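Local coordinates for probable ABC transporter phosphite binding protein PhnD1 (Prochlorococcus marinus str. MIT 9301, PDB 5LQ5) that binds inorganic phosphite strongly, and methylphosphonate and phosphate only very weakly, probably as the solute-binding protein of an ABC transporter, at residues F119-E124 / A152-S157; I105-L111 / L196-T200; I230-I235 / A249-K254; L19-N24 / K39-V43. All blocks are in the same frame, centred on the assembly; numbering follows the deposited sequence.

Contact 1: residues F119-E124 / A152-S157; sequences FTFGSE and AGFSGS
The Phe154 ring (chi1 m) lies beside the Phe121 ring (chi1 m). The planes are near parallel, 17° apart, but slid so far that they barely overlap; the centroids are 5.6 Å apart, and Phe121 CD2 meets Phe154 CE1 at 3.6 Å. Glu124 covers a face of the Phe154 ring, its CG 3.9 Å from the centroid in a CH-pi contact. Ala152 CB touches Phe121 CE2 at 3.5 Å.

The backbones form a short parallel pair in extended conformation. Thr120 is opposite Gly153 (CA-CA 4.0 Å) and Phe121 opposite Phe154 (CA-CA 4.8 Å). Three backbone hydrogen bonds join them: Gly153 N to Phe119 O, 2.9 Å; Phe121 N to Gly153 O, 2.8 Å; Ser155 N to Phe121 O, 2.9 Å. Within 119-124, Thr120 OG1 (chi1 t) donates to Phe121 O at 2.8 Å. A CB on Gly153 would clash with this hydroxyl. Gly156 has positive phi (90°), and Ser157 then N-caps helix 158-167 through its OG, which accepts from Ala160 N.

The pair closes the beta-alpha-beta unit of strand 119-121, helix 127-139 and strand 153-154, at the sheet edge. Phe121 and Phe154 pack on helix 127-139. Ser123 OG bonds to Asn125 N, and its side chain is about 6 Å from the phosphite. Backbone hydrogen bonds thus fix the parallel register, while Phe121, Phe154 and the Glu124 CG contact cover one face.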
loop_
_atom_site.group_PDB
_atom_site.type_symbol
_atom_site.label_atom_id
_atom_site.label_comp_id
_atom_site.label_asym_id
_atom_site.label_seq_id
_atom_site.Cartn_x
_atom_site.Cartn_y
_atom_site.Cartn_z
ATOM N N PHE A 119 -10.705 -1.919 -17.911
ATOM C CA PHE A 119 -9.778 -1.270 -16.951
ATOM C C PHE A 119 -9.939 -1.925 -15.582
ATOM O O PHE A 119 -11.057 -2.184 -15.129
ATOM C CB PHE A 119 -10.053 0.242 -16.833
ATOM C CG PHE A 119 -9.083 0.951 -15.960
ATOM C CD1 PHE A 119 -7.908 1.455 -16.488
ATOM C CD2 PHE A 119 -9.279 1.021 -14.597
ATOM C CE1 PHE A 119 -6.957 2.072 -15.679
ATOM C CE2 PHE A 119 -8.356 1.642 -13.780
ATOM C CZ PHE A 119 -7.185 2.145 -14.308
ATOM N N THR A 120 -8.809 -2.212 -14.938
ATOM C CA THR A 120 -8.822 -2.703 -13.542
ATOM C C THR A 120 -7.981 -1.807 -12.606
ATOM O O THR A 120 -6.858 -1.421 -12.906
ATOM C CB THR A 120 -8.385 -4.161 -13.399
ATOM O OG1 THR A 120 -8.654 -4.623 -12.060
ATOM C CG2 THR A 120 -6.912 -4.390 -13.736
ATOM N N PHE A 121 -8.562 -1.513 -11.468
ATOM C CA PHE A 121 -7.879 -0.994 -10.327
ATOM C C PHE A 121 -7.331 -2.155 -9.494
ATOM O O PHE A 121 -7.571 -3.341 -9.768
ATOM C CB PHE A 121 -8.876 -0.241 -9.438
ATOM C CG PHE A 121 -9.452 1.020 -10.048
ATOM C CD1 PHE A 121 -8.688 2.164 -10.198
ATOM C CD2 PHE A 121 -10.760 1.055 -10.450
ATOM C CE1 PHE A 121 -9.247 3.316 -10.696
ATOM C CE2 PHE A 121 -11.306 2.193 -10.978
ATOM C CZ PHE A 121 -10.556 3.308 -11.104
ATOM N N GLY A 122 -6.577 -1.809 -8.478
ATOM C CA GLY A 122 -6.234 -2.723 -7.397
ATOM C C GLY A 122 -7.390 -2.907 -6.413
ATOM O O GLY A 122 -8.552 -2.859 -6.794
ATOM N N SER A 123 -7.053 -3.090 -5.140
ATOM C CA SER A 123 -8.097 -3.153 -4.115
ATOM C C SER A 123 -8.995 -1.941 -4.159
ATOM O O SER A 123 -8.523 -0.833 -4.374
ATOM C CB SER A 123 -7.495 -3.249 -2.714
ATOM O OG SER A 123 -8.511 -3.159 -1.689
ATOM N N GLU A 124 -10.269 -2.166 -3.846
ATOM C CA GLU A 124 -11.210 -1.046 -3.740
ATOM C C GLU A 124 -10.708 -0.002 -2.743
ATOM O O GLU A 124 -11.026 1.163 -2.886
ATOM C CB GLU A 124 -12.570 -1.550 -3.228
ATOM C CG GLU A 124 -13.327 -2.493 -4.193
ATOM C CD GLU A 124 -12.998 -3.982 -4.065
ATOM O OE1 GLU A 124 -11.954 -4.359 -3.460
ATOM O OE2 GLU A 124 -13.816 -4.791 -4.592
ATOM N N ALA A 152 -15.338 -1.036 -13.617
ATOM C CA ALA A 152 -13.908 -1.295 -13.509
ATOM C C ALA A 152 -13.715 -2.529 -12.689
ATOM O O ALA A 152 -14.473 -2.821 -11.736
ATOM C CB ALA A 152 -13.205 -0.129 -12.845
ATOM N N GLY A 153 -12.636 -3.230 -12.990
ATOM C CA GLY A 153 -12.204 -4.339 -12.111
ATOM C C GLY A 153 -11.530 -3.794 -10.828
ATOM O O GLY A 153 -11.065 -2.646 -10.788
ATOM N N PHE A 154 -11.512 -4.621 -9.790
ATOM C CA PHE A 154 -10.762 -4.397 -8.548
ATOM C C PHE A 154 -10.022 -5.701 -8.276
ATOM O O PHE A 154 -10.604 -6.694 -7.865
ATOM C CB PHE A 154 -11.665 -3.995 -7.399
ATOM C CG PHE A 154 -12.455 -2.733 -7.674
ATOM C CD1 PHE A 154 -11.910 -1.483 -7.487
ATOM C CD2 PHE A 154 -13.772 -2.801 -8.136
ATOM C CE1 PHE A 154 -12.620 -0.338 -7.741
ATOM C CE2 PHE A 154 -14.481 -1.647 -8.382
ATOM C CZ PHE A 154 -13.911 -0.417 -8.197
ATOM N N SER A 155 -8.713 -5.674 -8.507
ATOM C CA SER A 155 -7.917 -6.890 -8.490
ATOM C C SER A 155 -7.545 -7.332 -7.084
ATOM O O SER A 155 -7.208 -8.484 -6.876
ATOM C CB SER A 155 -6.606 -6.645 -9.263
ATOM O OG SER A 155 -5.741 -5.885 -8.454
ATOM N N GLY A 156 -7.558 -6.391 -6.138
ATOM C CA GLY A 156 -7.133 -6.648 -4.766
ATOM C C GLY A 156 -5.688 -6.453 -4.386
ATOM O O GLY A 156 -5.343 -6.412 -3.217
ATOM N N SER A 157 -4.819 -6.355 -5.372
ATOM C CA SER A 157 -3.393 -6.184 -5.061
ATOM C C SER A 157 -2.660 -5.655 -6.275
ATOM O O SER A 157 -3.097 -5.819 -7.420
ATOM C CB SER A 157 -2.749 -7.486 -4.590
ATOM O OG SER A 157 -2.132 -8.225 -5.654
#

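Contact 2: residues I105-L111 / L196-T200; sequences ISNIKGL and LFWIT
A classic beta bulge in strand 194-199 is the basis of this contact: Phe197 and Trp198 both pair with Phe94 on strand 92-97. The bulge has Phe197 at phi/psi -104/-48, while Trp198 is extended. Both side chains have chi1 t and reach the segment 105-111.

One backbone hydrogen bond joins the segments, from Ile105 N to Phe197 O at 3.0 Å. The nearest CA pair is Ile105 and Trp198, 5.7 Å apart. Ile105 (chi1 p, chi2 t) sits between the two aromatics. Its CG1 is 4.0 Å from the Phe197 ring centroid and its CD1 is 4.1 Å from the centroid of the Trp198 five-membered ring, both over a face. Ile108 CG1 meets Trp198 CH2 at 3.6 Å, and Leu111 CD1 meets Trp198 CZ3 at 3.8 Å. Trp198 NE1 donates to a water at 2.9 Å, which in turn gives a weak bond to Ser106 O, also 2.9 Å.

Asn107 OD1 accepts from Lys109 N at 3.0 Å, an Asx turn leading into the 3-10 segment that starts at Ile108. Strand 194-199 is outermost in the five-stranded sheet. Phe136 of helix 127-139 packs against Ile108 and Trp198, while Leu111 touches Phe94 of the adjacent strand.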
loop_
_atom_site.group_PDB
_atom_site.type_symbol
_atom_site.label_atom_id
_atom_site.label_comp_id
_atom_site.label_asym_id
_atom_site.label_seq_id
_atom_site.Cartn_x
_atom_site.Cartn_y
_atom_site.Cartn_z
ATOM N N ILE A 105 1.570 8.724 -22.530
ATOM C CA ILE A 105 1.149 10.119 -22.391
ATOM C C ILE A 105 2.035 10.864 -21.378
ATOM O O ILE A 105 2.709 10.254 -20.537
ATOM C CB ILE A 105 -0.344 10.254 -22.035
ATOM C CG1 ILE A 105 -0.675 9.478 -20.742
ATOM C CG2 ILE A 105 -1.209 9.757 -23.189
ATOM C CD1 ILE A 105 -1.975 9.886 -20.110
ATOM N N SER A 106 2.066 12.176 -21.539
ATOM C CA SER A 106 2.906 13.095 -20.728
ATOM C C SER A 106 2.086 14.218 -20.091
ATOM O O SER A 106 2.626 15.187 -19.565
ATOM C CB SER A 106 4.020 13.699 -21.594
ATOM O OG SER A 106 3.464 14.309 -22.746
ATOM N N ASN A 107 0.772 14.062 -20.150
ATOM C CA ASN A 107 -0.177 14.997 -19.546
ATOM C C ASN A 107 -1.402 14.221 -19.068
ATOM O O ASN A 107 -1.847 13.288 -19.733
ATOM C CB ASN A 107 -0.624 16.066 -20.542
ATOM C CG ASN A 107 -1.499 17.122 -19.901
ATOM O OD1 ASN A 107 -2.733 17.080 -20.011
ATOM N ND2 ASN A 107 -0.869 18.054 -19.193
ATOM N N ILE A 108 -1.949 14.629 -17.926
ATOM C CA ILE A 108 -3.133 13.977 -17.336
ATOM C C ILE A 108 -4.342 13.853 -18.293
ATOM O O ILE A 108 -5.096 12.887 -18.236
ATOM C CB ILE A 108 -3.585 14.679 -16.022
ATOM C CG1 ILE A 108 -4.624 13.845 -15.257
ATOM C CG2 ILE A 108 -4.147 16.071 -16.284
ATOM C CD1 ILE A 108 -4.883 14.356 -13.864
ATOM N N LYS A 109 -4.528 14.833 -19.173
ATOM C CA LYS A 109 -5.691 14.834 -20.107
ATOM C C LYS A 109 -5.700 13.632 -21.084
ATOM O O LYS A 109 -6.770 13.203 -21.571
ATOM C CB LYS A 109 -5.765 16.153 -20.896
ATOM C CG LYS A 109 -5.928 17.410 -20.047
ATOM C CD LYS A 109 -7.374 17.743 -19.721
ATOM C CE LYS A 109 -7.499 19.200 -19.280
ATOM N NZ LYS A 109 -8.907 19.608 -19.038
ATOM N N GLY A 110 -4.513 13.067 -21.303
ATOM C CA GLY A 110 -4.307 11.847 -22.110
ATOM C C GLY A 110 -4.994 10.598 -21.557
ATOM O O GLY A 110 -5.178 9.588 -22.252
ATOM N N LEU A 111 -5.366 10.643 -20.284
ATOM C CA LEU A 111 -6.124 9.522 -19.690
ATOM C C LEU A 111 -7.470 9.273 -20.380
ATOM O O LEU A 111 -8.018 8.197 -20.265
ATOM C CB LEU A 111 -6.360 9.734 -18.185
ATOM C CG LEU A 111 -5.134 9.644 -17.291
ATOM C CD1 LEU A 111 -5.564 10.001 -15.858
ATOM C CD2 LEU A 111 -4.463 8.287 -17.340
ATOM N N LEU A 196 4.481 0.951 -19.706
ATOM C CA LEU A 196 4.142 2.152 -18.921
ATOM C C LEU A 196 3.398 3.154 -19.789
ATOM O O LEU A 196 3.889 3.562 -20.863
ATOM C CB LEU A 196 5.382 2.799 -18.285
ATOM C CG LEU A 196 5.183 4.125 -17.539
ATOM C CD1 LEU A 196 4.432 3.864 -16.232
ATOM C CD2 LEU A 196 6.495 4.838 -17.255
ATOM N N PHE A 197 2.266 3.603 -19.265
ATOM C CA PHE A 197 1.357 4.567 -19.930
ATOM C C PHE A 197 1.459 5.968 -19.368
ATOM O O PHE A 197 1.561 6.941 -20.126
ATOM C CB PHE A 197 -0.098 4.057 -19.953
ATOM C CG PHE A 197 -1.070 4.944 -20.702
ATOM C CD1 PHE A 197 -1.028 5.054 -22.079
ATOM C CD2 PHE A 197 -2.043 5.666 -20.032
ATOM C CE1 PHE A 197 -1.914 5.872 -22.754
ATOM C CE2 PHE A 197 -2.951 6.451 -20.707
ATOM C CZ PHE A 197 -2.864 6.584 -22.094
ATOM N N TRP A 198 1.417 6.078 -18.044
ATOM C CA TRP A 198 1.480 7.373 -17.350
ATOM C C TRP A 198 1.951 7.216 -15.911
ATOM O O TRP A 198 1.610 6.232 -15.254
ATOM C CB TRP A 198 0.137 8.107 -17.402
ATOM C CG TRP A 198 0.143 9.524 -16.975
ATOM C CD1 TRP A 198 0.874 10.536 -17.542
ATOM C CD2 TRP A 198 -0.648 10.137 -15.951
ATOM N NE1 TRP A 198 0.620 11.717 -16.920
ATOM C CE2 TRP A 198 -0.313 11.512 -15.937
ATOM C CE3 TRP A 198 -1.588 9.661 -15.021
ATOM C CZ2 TRP A 198 -0.891 12.416 -15.047
ATOM C CZ3 TRP A 198 -2.168 10.577 -14.139
ATOM C CH2 TRP A 198 -1.800 11.928 -14.147
ATOM N N ILE A 199 2.746 8.188 -15.464
ATOM C CA ILE A 199 3.148 8.337 -14.061
ATOM C C ILE A 199 2.372 9.520 -13.465
ATOM O O ILE A 199 2.344 10.610 -14.014
ATOM C CB ILE A 199 4.674 8.539 -13.873
ATOM C CG1 ILE A 199 5.464 7.373 -14.463
ATOM C CG2 ILE A 199 5.008 8.751 -12.409
ATOM C CD1 ILE A 199 6.948 7.699 -14.666
ATOM N N THR A 200 1.731 9.283 -12.322
ATOM C CA THR A 200 0.904 10.296 -11.665
ATOM C C THR A 200 1.687 11.343 -10.868
ATOM O O THR A 200 2.867 11.118 -10.528
ATOM C CB THR A 200 -0.104 9.657 -10.679
ATOM O OG1 THR A 200 0.562 9.182 -9.480
ATOM C CG2 THR A 200 -0.899 8.487 -11.355
HETATM O O HOH W 1 2.541 13.888 -16.929
#

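Contact 3: residues I230-I235 / A249-K254; sequences ILNLDI and AKRFIK
Phe252, Leu231 and Ile235 lose the most surface here. Phe252 (chi1 m) points toward the end of helix 222-231. Ile230 CG2 is 3.8 Å from Phe252 CG and 4.2 Å from the ring centroid, an off-centre CH-pi contact. Leu233 CD1 meets the ring edge at Phe252 CE2, 3.8 Å. Leu231 (chi1 m, chi2 t) lies along the other backbone, its CD2 3.3 Å from Ile253 C and its CD1 3.8 Å from Lys254 CG. Ile235 (chi1 t) sets its CB 3.8 Å from Lys250 O.

Past helix 222-231 the chain runs beside 249-254 in the opposite direction. The nearest CA pairs are Leu231-Phe252 at 5.1 Å, Leu233-Arg251 at 6.5 Å and Ile235-Lys250 at 6.0 Å. No direct hydrogen bond crosses; three waters fill the gap. One accepts from Phe252 N (2.9 Å) and lies 2.7 Å from Leu233 O. A second donates to Leu231 O (2.7 Å) and Phe252 O (2.6 Å). A third donates to Leu233 O (2.8 Å) and Lys250 O (2.6 Å).

This structural packing joins a helix end and its following turn to the weakly bonded strand at about 252-253, outermost in the six-stranded sheet. Apolar side chains pack directly; backbone polar groups are linked through water.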
loop_
_atom_site.group_PDB
_atom_site.type_symbol
_atom_site.label_atom_id
_atom_site.label_comp_id
_atom_site.label_asym_id
_atom_site.label_seq_id
_atom_site.Cartn_x
_atom_site.Cartn_y
_atom_site.Cartn_z
ATOM N N ILE A 230 12.136 0.899 14.953
ATOM C CA ILE A 230 11.781 1.008 13.523
ATOM C C ILE A 230 12.556 2.176 12.867
ATOM O O ILE A 230 13.113 2.036 11.781
ATOM C CB ILE A 230 10.249 1.141 13.343
ATOM C CG1 ILE A 230 9.534 -0.160 13.806
ATOM C CG2 ILE A 230 9.897 1.470 11.895
ATOM C CD1 ILE A 230 8.012 -0.058 13.882
ATOM N N LEU A 231 12.607 3.316 13.547
ATOM C CA LEU A 231 13.308 4.485 13.018
ATOM C C LEU A 231 14.835 4.314 12.966
ATOM O O LEU A 231 15.517 4.993 12.199
ATOM C CB LEU A 231 12.956 5.727 13.841
ATOM C CG LEU A 231 11.506 6.191 13.748
ATOM C CD1 LEU A 231 11.264 7.312 14.759
ATOM C CD2 LEU A 231 11.147 6.642 12.349
ATOM N N ASN A 232 15.356 3.415 13.785
ATOM C CA ASN A 232 16.822 3.227 13.876
ATOM C C ASN A 232 17.354 2.056 13.047
ATOM O O ASN A 232 18.552 1.776 13.070
ATOM C CB ASN A 232 17.277 3.105 15.330
ATOM C CG ASN A 232 17.175 4.423 16.090
ATOM O OD1 ASN A 232 17.438 5.473 15.554
ATOM N ND2 ASN A 232 16.845 4.344 17.365
ATOM N N LEU A 233 16.474 1.381 12.310
ATOM C CA LEU A 233 16.903 0.377 11.348
ATOM C C LEU A 233 17.926 1.002 10.383
ATOM O O LEU A 233 17.736 2.082 9.815
ATOM C CB LEU A 233 15.734 -0.246 10.577
ATOM C CG LEU A 233 14.832 -1.211 11.349
ATOM C CD1 LEU A 233 13.596 -1.545 10.518
ATOM C CD2 LEU A 233 15.545 -2.485 11.757
ATOM N N ASP A 234 19.022 0.286 10.226
ATOM C CA ASP A 234 20.306 0.816 9.755
ATOM C C ASP A 234 20.785 -0.017 8.557
ATOM O O ASP A 234 21.161 -1.189 8.691
ATOM C CB ASP A 234 21.314 0.783 10.919
ATOM C CG ASP A 234 22.726 1.159 10.519
ATOM O OD1 ASP A 234 22.924 1.826 9.485
ATOM O OD2 ASP A 234 23.637 0.781 11.282
ATOM N N ILE A 235 20.748 0.615 7.390
ATOM C CA ILE A 235 21.136 -0.003 6.091
ATOM C C ILE A 235 22.551 -0.657 6.135
ATOM O O ILE A 235 22.849 -1.597 5.397
ATOM C CB ILE A 235 21.055 1.038 4.941
ATOM C CG1 ILE A 235 21.052 0.354 3.568
ATOM C CG2 ILE A 235 22.167 2.085 5.035
ATOM C CD1 ILE A 235 19.711 -0.243 3.191
ATOM N N ALA A 249 13.616 0.756 0.568
ATOM C CA ALA A 249 13.886 1.980 1.329
ATOM C C ALA A 249 15.239 1.896 2.005
ATOM O O ALA A 249 15.677 0.814 2.364
ATOM C CB ALA A 249 12.820 2.228 2.367
ATOM N N LYS A 250 15.880 3.048 2.154
ATOM C CA LYS A 250 17.164 3.172 2.902
ATOM C C LYS A 250 16.975 3.313 4.404
ATOM O O LYS A 250 17.895 3.070 5.192
ATOM C CB LYS A 250 18.003 4.335 2.339
ATOM C CG LYS A 250 18.231 4.257 0.826
ATOM C CD LYS A 250 19.057 3.047 0.400
ATOM C CE LYS A 250 18.733 2.616 -1.023
ATOM N NZ LYS A 250 19.591 1.484 -1.469
ATOM N N ARG A 251 15.765 3.716 4.789
ATOM C CA ARG A 251 15.418 3.983 6.179
ATOM C C ARG A 251 13.902 4.133 6.339
ATOM O O ARG A 251 13.172 4.341 5.365
ATOM C CB ARG A 251 16.089 5.275 6.663
ATOM C CG ARG A 251 15.718 6.519 5.857
ATOM C CD ARG A 251 16.400 7.761 6.405
ATOM N NE ARG A 251 15.912 8.975 5.752
ATOM C CZ ARG A 251 16.023 10.214 6.224
ATOM N NH1 ARG A 251 16.637 10.463 7.380
ATOM N NH2 ARG A 251 15.498 11.219 5.527
ATOM N N PHE A 252 13.466 4.041 7.581
ATOM C CA PHE A 252 12.163 4.560 8.006
ATOM C C PHE A 252 12.346 5.917 8.674
ATOM O O PHE A 252 13.373 6.169 9.266
ATOM C CB PHE A 252 11.459 3.612 8.972
ATOM C CG PHE A 252 10.957 2.341 8.332
ATOM C CD1 PHE A 252 9.803 2.336 7.568
ATOM C CD2 PHE A 252 11.643 1.163 8.495
ATOM C CE1 PHE A 252 9.364 1.151 6.978
ATOM C CE2 PHE A 252 11.215 -0.007 7.925
ATOM C CZ PHE A 252 10.054 -0.032 7.175
ATOM N N ILE A 253 11.327 6.751 8.571
ATOM C CA ILE A 253 11.284 8.112 9.101
ATOM C C ILE A 253 9.966 8.342 9.833
ATOM O O ILE A 253 9.005 7.581 9.680
ATOM C CB ILE A 253 11.423 9.181 7.984
ATOM C CG1 ILE A 253 10.245 9.123 7.010
ATOM C CG2 ILE A 253 12.740 9.005 7.241
ATOM C CD1 ILE A 253 10.192 10.312 6.072
ATOM N N LYS A 254 9.922 9.425 10.588
ATOM C CA LYS A 254 8.742 9.816 11.352
ATOM C C LYS A 254 7.563 10.185 10.418
ATOM O O LYS A 254 7.733 10.646 9.292
ATOM C CB LYS A 254 9.024 10.996 12.297
ATOM C CG LYS A 254 10.022 10.629 13.366
ATOM C CD LYS A 254 10.231 11.756 14.342
ATOM C CE LYS A 254 11.520 11.531 15.103
ATOM N NZ LYS A 254 11.772 12.609 16.093
HETATM O O HOH W 2 15.320 3.279 9.625
HETATM O O HOH W 3 15.009 7.346 10.957
HETATM O O HOH W 4 19.099 3.012 7.492
#

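Contact 4: residues L19-N24 / K39-V43; sequences LDKRFN and KYIPV
This is a helix-on-strand packing contact, with Tyr40 of the edge strand 37-40 lying against helix 16-34. Tyr40 (chi1 t) points toward the helix and loses far more surface than any other residue here. Phe23 CB sits over its ring face, 3.5 Å from the centroid, in a close CH-pi contact. The Phe23 ring (chi1 m) is oblique to the Tyr40 ring, with centroids 5.3 Å apart and planes at 36°. Leu19 CB is 3.5 Å from Tyr40 OH. At the ring edge, Asp20 OD1 is 3.6 Å from Tyr40 CE2.

The segments belong to the beta-alpha-beta unit of strand 5-10, helix 16-34 and strand 37-40, part of the six-stranded sheet. Such units are the building blocks of the two-lobed periplasmic binding protein fold. Residues 19-24 are regular helix, with Phe23 N bonded to Leu19 O at 2.8 Å and Asn24 N to Asp20 O at 3.0 Å. Leu19, Asp20, Phe23 and Asn24, one turn apart in pairs, therefore all meet the same tyrosine.

No direct hydrogen bond joins the segments. Instead Asn24 OD1 accepts from two waters, at 2.9 and 2.8 Å. The first accepts from Tyr40 N at 2.9 Å; the second donates to Tyr40 O at 2.8 Å. The CA atoms of Asn24 and Tyr40 are 5.9 Å apart. Gln16, earlier on the same helix, bonds through NE2 to both Tyr40 OH and Asp20 OD1.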
loop_
_atom_site.group_PDB
_atom_site.type_symbol
_atom_site.label_atom_id
_atom_site.label_comp_id
_atom_site.label_asym_id
_atom_site.label_seq_id
_atom_site.Cartn_x
_atom_site.Cartn_y
_atom_site.Cartn_z
ATOM N N LEU A 19 4.988 -10.981 0.980
ATOM C CA LEU A 19 4.544 -10.481 2.289
ATOM C C LEU A 19 5.099 -11.323 3.418
ATOM O O LEU A 19 5.609 -10.789 4.409
ATOM C CB LEU A 19 3.011 -10.460 2.404
ATOM C CG LEU A 19 2.260 -9.630 1.372
ATOM C CD1 LEU A 19 0.765 -9.893 1.526
ATOM C CD2 LEU A 19 2.575 -8.172 1.469
ATOM N N ASP A 20 4.997 -12.642 3.261
ATOM C CA ASP A 20 5.531 -13.566 4.276
ATOM C C ASP A 20 7.012 -13.285 4.532
ATOM O O ASP A 20 7.462 -13.160 5.673
ATOM C CB ASP A 20 5.420 -15.006 3.794
ATOM C CG ASP A 20 4.028 -15.585 3.921
ATOM O OD1 ASP A 20 3.160 -15.004 4.592
ATOM O OD2 ASP A 20 3.806 -16.673 3.331
ATOM N N LYS A 21 7.781 -13.185 3.457
ATOM C CA LYS A 21 9.238 -12.976 3.592
ATOM C C LYS A 21 9.571 -11.671 4.331
ATOM O O LYS A 21 10.345 -11.673 5.296
ATOM C CB LYS A 21 9.936 -12.998 2.228
ATOM C CG LYS A 21 11.434 -13.243 2.333
ATOM C CD LYS A 21 12.119 -13.126 0.987
ATOM C CE LYS A 21 13.629 -13.126 1.185
ATOM N NZ LYS A 21 14.378 -12.925 -0.080
ATOM N N ARG A 22 8.955 -10.584 3.874
ATOM C CA ARG A 22 9.116 -9.239 4.436
ATOM C C ARG A 22 8.722 -9.199 5.893
ATOM O O ARG A 22 9.520 -8.746 6.765
ATOM C CB ARG A 22 8.255 -8.229 3.665
ATOM C CG ARG A 22 8.416 -6.811 4.127
ATOM C CD ARG A 22 8.184 -5.876 3.001
ATOM N NE ARG A 22 6.783 -5.650 2.778
ATOM C CZ ARG A 22 6.316 -4.870 1.813
ATOM N NH1 ARG A 22 7.149 -4.294 0.952
ATOM N NH2 ARG A 22 5.012 -4.673 1.708
ATOM N N PHE A 23 7.486 -9.587 6.178
ATOM C CA PHE A 23 6.950 -9.358 7.528
ATOM C C PHE A 23 7.433 -10.347 8.570
ATOM O O PHE A 23 7.566 -10.016 9.747
ATOM C CB PHE A 23 5.430 -9.167 7.491
ATOM C CG PHE A 23 5.057 -7.910 6.793
ATOM C CD1 PHE A 23 5.327 -6.664 7.364
ATOM C CD2 PHE A 23 4.503 -7.950 5.518
ATOM C CE1 PHE A 23 5.065 -5.513 6.676
ATOM C CE2 PHE A 23 4.206 -6.789 4.841
ATOM C CZ PHE A 23 4.495 -5.572 5.414
ATOM N N ASN A 24 7.813 -11.532 8.127
ATOM C CA ASN A 24 8.468 -12.473 9.053
ATOM C C ASN A 24 9.879 -11.965 9.416
ATOM O O ASN A 24 10.281 -12.043 10.605
ATOM C CB ASN A 24 8.539 -13.887 8.475
ATOM C CG ASN A 24 7.189 -14.600 8.438
ATOM O OD1 ASN A 24 6.296 -14.378 9.260
ATOM N ND2 ASN A 24 7.052 -15.531 7.485
ATOM N N LYS A 39 4.834 -11.818 16.025
ATOM C CA LYS A 39 4.303 -12.762 15.038
ATOM C C LYS A 39 3.570 -11.998 13.927
ATOM O O LYS A 39 2.728 -11.159 14.219
ATOM C CB LYS A 39 3.332 -13.720 15.745
ATOM C CG LYS A 39 2.659 -14.786 14.897
ATOM C CD LYS A 39 3.553 -15.982 14.646
ATOM C CE LYS A 39 2.741 -17.128 14.061
ATOM N NZ LYS A 39 3.480 -17.809 12.976
ATOM N N TYR A 40 3.934 -12.265 12.672
ATOM C CA TYR A 40 3.186 -11.737 11.507
ATOM C C TYR A 40 1.940 -12.605 11.285
ATOM O O TYR A 40 2.026 -13.837 11.177
ATOM C CB TYR A 40 4.046 -11.675 10.248
ATOM C CG TYR A 40 3.280 -11.464 8.950
ATOM C CD1 TYR A 40 2.402 -10.378 8.794
ATOM C CD2 TYR A 40 3.478 -12.320 7.845
ATOM C CE1 TYR A 40 1.719 -10.187 7.611
ATOM C CE2 TYR A 40 2.800 -12.122 6.669
ATOM C CZ TYR A 40 1.908 -11.045 6.562
ATOM O OH TYR A 40 1.195 -10.838 5.392
ATOM N N ILE A 41 0.796 -11.959 11.198
ATOM C CA ILE A 41 -0.516 -12.603 11.016
ATOM C C ILE A 41 -1.114 -12.132 9.677
ATOM O O ILE A 41 -1.678 -11.041 9.632
ATOM C CB ILE A 41 -1.498 -12.232 12.156
ATOM C CG1 ILE A 41 -0.880 -12.425 13.547
ATOM C CG2 ILE A 41 -2.820 -12.960 12.015
ATOM C CD1 ILE A 41 -0.418 -13.816 13.857
ATOM N N PRO A 42 -1.048 -12.952 8.600
ATOM C CA PRO A 42 -1.670 -12.570 7.322
ATOM C C PRO A 42 -3.183 -12.375 7.392
ATOM O O PRO A 42 -3.854 -12.970 8.216
ATOM C CB PRO A 42 -1.318 -13.736 6.374
ATOM C CG PRO A 42 -0.169 -14.425 7.023
ATOM C CD PRO A 42 -0.415 -14.275 8.499
ATOM N N VAL A 43 -3.684 -11.526 6.500
ATOM C CA VAL A 43 -5.131 -11.338 6.317
ATOM C C VAL A 43 -5.535 -11.539 4.869
ATOM O O VAL A 43 -4.709 -11.416 3.974
ATOM C CB VAL A 43 -5.571 -9.950 6.800
ATOM C CG1 VAL A 43 -5.300 -9.835 8.297
ATOM C CG2 VAL A 43 -4.908 -8.840 5.960
HETATM O O HOH W 5 6.185 -14.031 12.105
HETATM O O HOH W 6 3.801 -15.475 9.808
#

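In the fold
Contacts 1 and 2 belong to the five-stranded sheet, contacts 3 and 4 to the six-stranded one. Each involves an outermost strand of its sheet, and all four are partly buried. Contact 1 lies nested along the chain inside the loop closed by contact 2; their centres are about 19 Å apart. Contacts 1 and 4 each lie within a beta-alpha-beta unit, but contact 1 pairs two strands whereas contact 4 packs a helix on a strand. Direct backbone hydrogen bonds number three in contact 1, one in contact 2 and none in contacts 3 and 4, which rely on water for their polar links; contact 2 has a water as well as its direct bond. Contact 1 comes closest to the phosphite.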